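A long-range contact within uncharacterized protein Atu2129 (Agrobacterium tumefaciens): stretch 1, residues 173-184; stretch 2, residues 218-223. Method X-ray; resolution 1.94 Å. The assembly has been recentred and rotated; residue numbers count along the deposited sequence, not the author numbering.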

# COMPACT_ATOMS: atom_id res chain seq x y z
N ARG A 173 1.04 -16.59 -14.39
CA ARG A 173 0.35 -17.80 -13.92
C ARG A 173 1.24 -18.99 -13.77
O ARG A 173 2.18 -19.16 -14.54
N THR A 174 0.93 -19.86 -12.80
CA THR A 174 1.60 -21.15 -12.74
C THR A 174 0.84 -22.24 -13.47
O THR A 174 -0.30 -22.53 -13.13
N ASP A 175 1.48 -22.89 -14.43
CA ASP A 175 0.81 -23.90 -15.23
C ASP A 175 0.71 -25.23 -14.46
O ASP A 175 1.72 -25.83 -14.09
N LEU A 176 -0.53 -25.69 -14.25
CA LEU A 176 -0.78 -26.90 -13.46
C LEU A 176 -0.96 -28.16 -14.32
O LEU A 176 -0.98 -29.27 -13.79
N SER A 177 -1.09 -27.98 -15.64
CA SER A 177 -1.19 -29.07 -16.64
C SER A 177 0.02 -29.95 -16.57
O SER A 177 1.13 -29.43 -16.50
N GLY A 178 -0.17 -31.26 -16.59
CA GLY A 178 0.97 -32.19 -16.53
C GLY A 178 1.37 -32.54 -15.10
O GLY A 178 2.04 -33.54 -14.89
N ALA A 179 0.92 -31.74 -14.14
CA ALA A 179 1.26 -31.89 -12.70
C ALA A 179 0.11 -32.35 -11.80
O ALA A 179 0.21 -32.21 -10.58
N GLU A 180 -0.94 -32.96 -12.36
CA GLU A 180 -2.07 -33.42 -11.54
C GLU A 180 -1.67 -34.33 -10.39
O GLU A 180 -2.26 -34.23 -9.31
N GLU A 181 -0.68 -35.21 -10.59
CA GLU A 181 -0.18 -36.06 -9.50
C GLU A 181 0.35 -35.27 -8.30
O GLU A 181 -0.03 -35.56 -7.15
N LEU A 182 1.22 -34.28 -8.54
CA LEU A 182 1.69 -33.37 -7.47
C LEU A 182 0.54 -32.62 -6.79
O LEU A 182 0.48 -32.49 -5.56
N MSE A 183 -0.37 -32.11 -7.61
CA MSE A 183 -1.47 -31.29 -7.11
C MSE A 183 -2.44 -32.14 -6.30
O MSE A 183 -2.99 -31.67 -5.31
N ALA A 184 -2.64 -33.40 -6.72
CA ALA A 184 -3.42 -34.35 -5.92
C ALA A 184 -2.76 -34.62 -4.54
O ALA A 184 -3.44 -34.98 -3.59
N SER A 218 1.41 -23.55 0.38
CA SER A 218 1.08 -24.01 -0.93
C SER A 218 2.29 -24.58 -1.63
O SER A 218 3.36 -23.97 -1.59
N ILE A 219 2.11 -25.74 -2.28
CA ILE A 219 3.15 -26.35 -3.14
C ILE A 219 2.61 -26.37 -4.55
O ILE A 219 1.45 -26.72 -4.76
N ASP A 220 3.44 -25.98 -5.52
CA ASP A 220 3.02 -25.98 -6.93
C ASP A 220 4.18 -26.48 -7.81
O ASP A 220 5.29 -26.71 -7.30
N PRO A 221 3.94 -26.69 -9.11
CA PRO A 221 5.07 -27.20 -9.89
C PRO A 221 6.36 -26.36 -9.90
O PRO A 221 7.45 -26.91 -10.18
N ASP A 222 6.26 -25.08 -9.62
CA ASP A 222 7.41 -24.17 -9.72
C ASP A 222 8.06 -23.85 -8.36
O ASP A 222 9.21 -23.34 -8.29
N GLY A 223 7.36 -24.19 -7.29
CA GLY A 223 7.92 -23.99 -5.95
C GLY A 223 6.91 -24.02 -4.82
O GLY A 223 5.83 -24.58 -4.96

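Pro221 is the centre of this contact and has the largest area covered by the other stretch. Its ring, puckered C-gamma exo, is met by several apolar side chains. Ala179, the N-cap residue, points toward stretch 2 and puts CB 3.5 Å from Pro221 CG. Leu176 leaves the backbone sideways, but chi1 m and chi2 t bring CD2 to 3.6 Å from Pro221 CD.

Leu182 points toward the strand with chi1 t and chi2 p. Its CD1 lies 4.2 Å from Ile219 CG2, while its CD2 sits 3.6 Å from Pro221 N. Met183 is selenomethionine. It starts sideways, and its m, m, m rotamer folds the end back inward. SE comes 3.8 Å from Pro221 CD, and CE reaches 3.4 Å from Ile219 O.

No direct hydrogen bond crosses the contact. Thr174, chi1 m, turns its methyl inward, with CG2 3.7 Å from Asp222 OD2; its OG1 is satisfied elsewhere in the structure. Water 1 makes the polar link, accepting from Asp175 N (2.9 Å) and donating to Asp222 OD2 (3.0 Å).

Asp220, chi1 p, holds its own turn: OD1 accepts from Asp222 N at 2.9 Å and weakly from Gly223 N at 3.1 Å. Asp175, chi1 t, likewise serves its own loop, with OD1 accepting from Ser177 N (3.1 Å) and Ser177 OG (2.9 Å).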

# COMPACT_ATOMS: atom_id res chain seq x y z
CB ARG A 173 -0.78 -18.19 -14.85
CG ARG A 173 -2.15 -17.71 -14.36
CD ARG A 173 -3.26 -18.37 -15.20
NE ARG A 173 -2.85 -18.57 -16.60
CZ ARG A 173 -2.96 -17.67 -17.57
NH1 ARG A 173 -3.49 -16.46 -17.34
NH2 ARG A 173 -2.54 -17.98 -18.80
CB THR A 174 1.83 -21.59 -11.28
OG1 THR A 174 2.54 -20.55 -10.61
CG2 THR A 174 2.61 -22.89 -11.24
CB ASP A 175 1.56 -24.07 -16.54
CG ASP A 175 0.83 -24.96 -17.54
OD1 ASP A 175 -0.26 -25.50 -17.22
OD2 ASP A 175 1.36 -25.09 -18.66
CB LEU A 176 -1.94 -26.74 -12.47
CG LEU A 176 -1.92 -25.55 -11.46
CD1 LEU A 176 -3.14 -25.58 -10.53
CD2 LEU A 176 -0.65 -25.44 -10.66
CB SER A 177 -1.23 -28.50 -18.04
OG SER A 177 -2.16 -27.47 -18.09
CB ALA A 179 1.82 -30.58 -12.15
CB GLU A 180 -3.19 -34.06 -12.37
CG GLU A 180 -2.78 -34.63 -13.71
CD GLU A 180 -2.44 -33.55 -14.72
OE1 GLU A 180 -1.26 -33.47 -15.10
OE2 GLU A 180 -3.32 -32.77 -15.13
CB GLU A 181 0.88 -37.07 -10.01
CG GLU A 181 1.94 -37.36 -8.93
CD GLU A 181 2.49 -38.78 -8.94
OE1 GLU A 181 2.17 -39.54 -9.89
OE2 GLU A 181 3.24 -39.12 -7.99
CB LEU A 182 2.62 -32.31 -8.07
CG LEU A 182 3.14 -31.25 -7.09
CD1 LEU A 182 4.15 -31.86 -6.13
CD2 LEU A 182 3.77 -30.07 -7.84
CB MSE A 183 -2.15 -30.55 -8.29
CG MSE A 183 -1.21 -29.56 -9.06
SE MSE A 183 0.06 -28.51 -7.90
CE MSE A 183 -1.18 -27.47 -6.81
CB ALA A 184 -3.65 -35.66 -6.68
CB SER A 218 0.47 -22.85 -1.75
OG SER A 218 -0.15 -23.29 -2.93
CB ILE A 219 3.47 -27.80 -2.71
CG1 ILE A 219 3.95 -27.82 -1.23
CG2 ILE A 219 4.45 -28.46 -3.71
CD1 ILE A 219 3.94 -29.18 -0.57
CB ASP A 220 2.43 -24.59 -7.34
CG ASP A 220 3.45 -23.44 -7.23
OD1 ASP A 220 4.46 -23.46 -7.98
OD2 ASP A 220 3.26 -22.51 -6.39
CB PRO A 221 4.48 -27.28 -11.32
CG PRO A 221 3.03 -27.52 -11.09
CD PRO A 221 2.69 -26.62 -9.91
CB ASP A 222 6.99 -22.86 -10.42
CG ASP A 222 6.70 -23.06 -11.90
OD1 ASP A 222 7.16 -24.06 -12.49
OD2 ASP A 222 5.99 -22.20 -12.48
O HOH W 1 4.33 -22.48 -14.94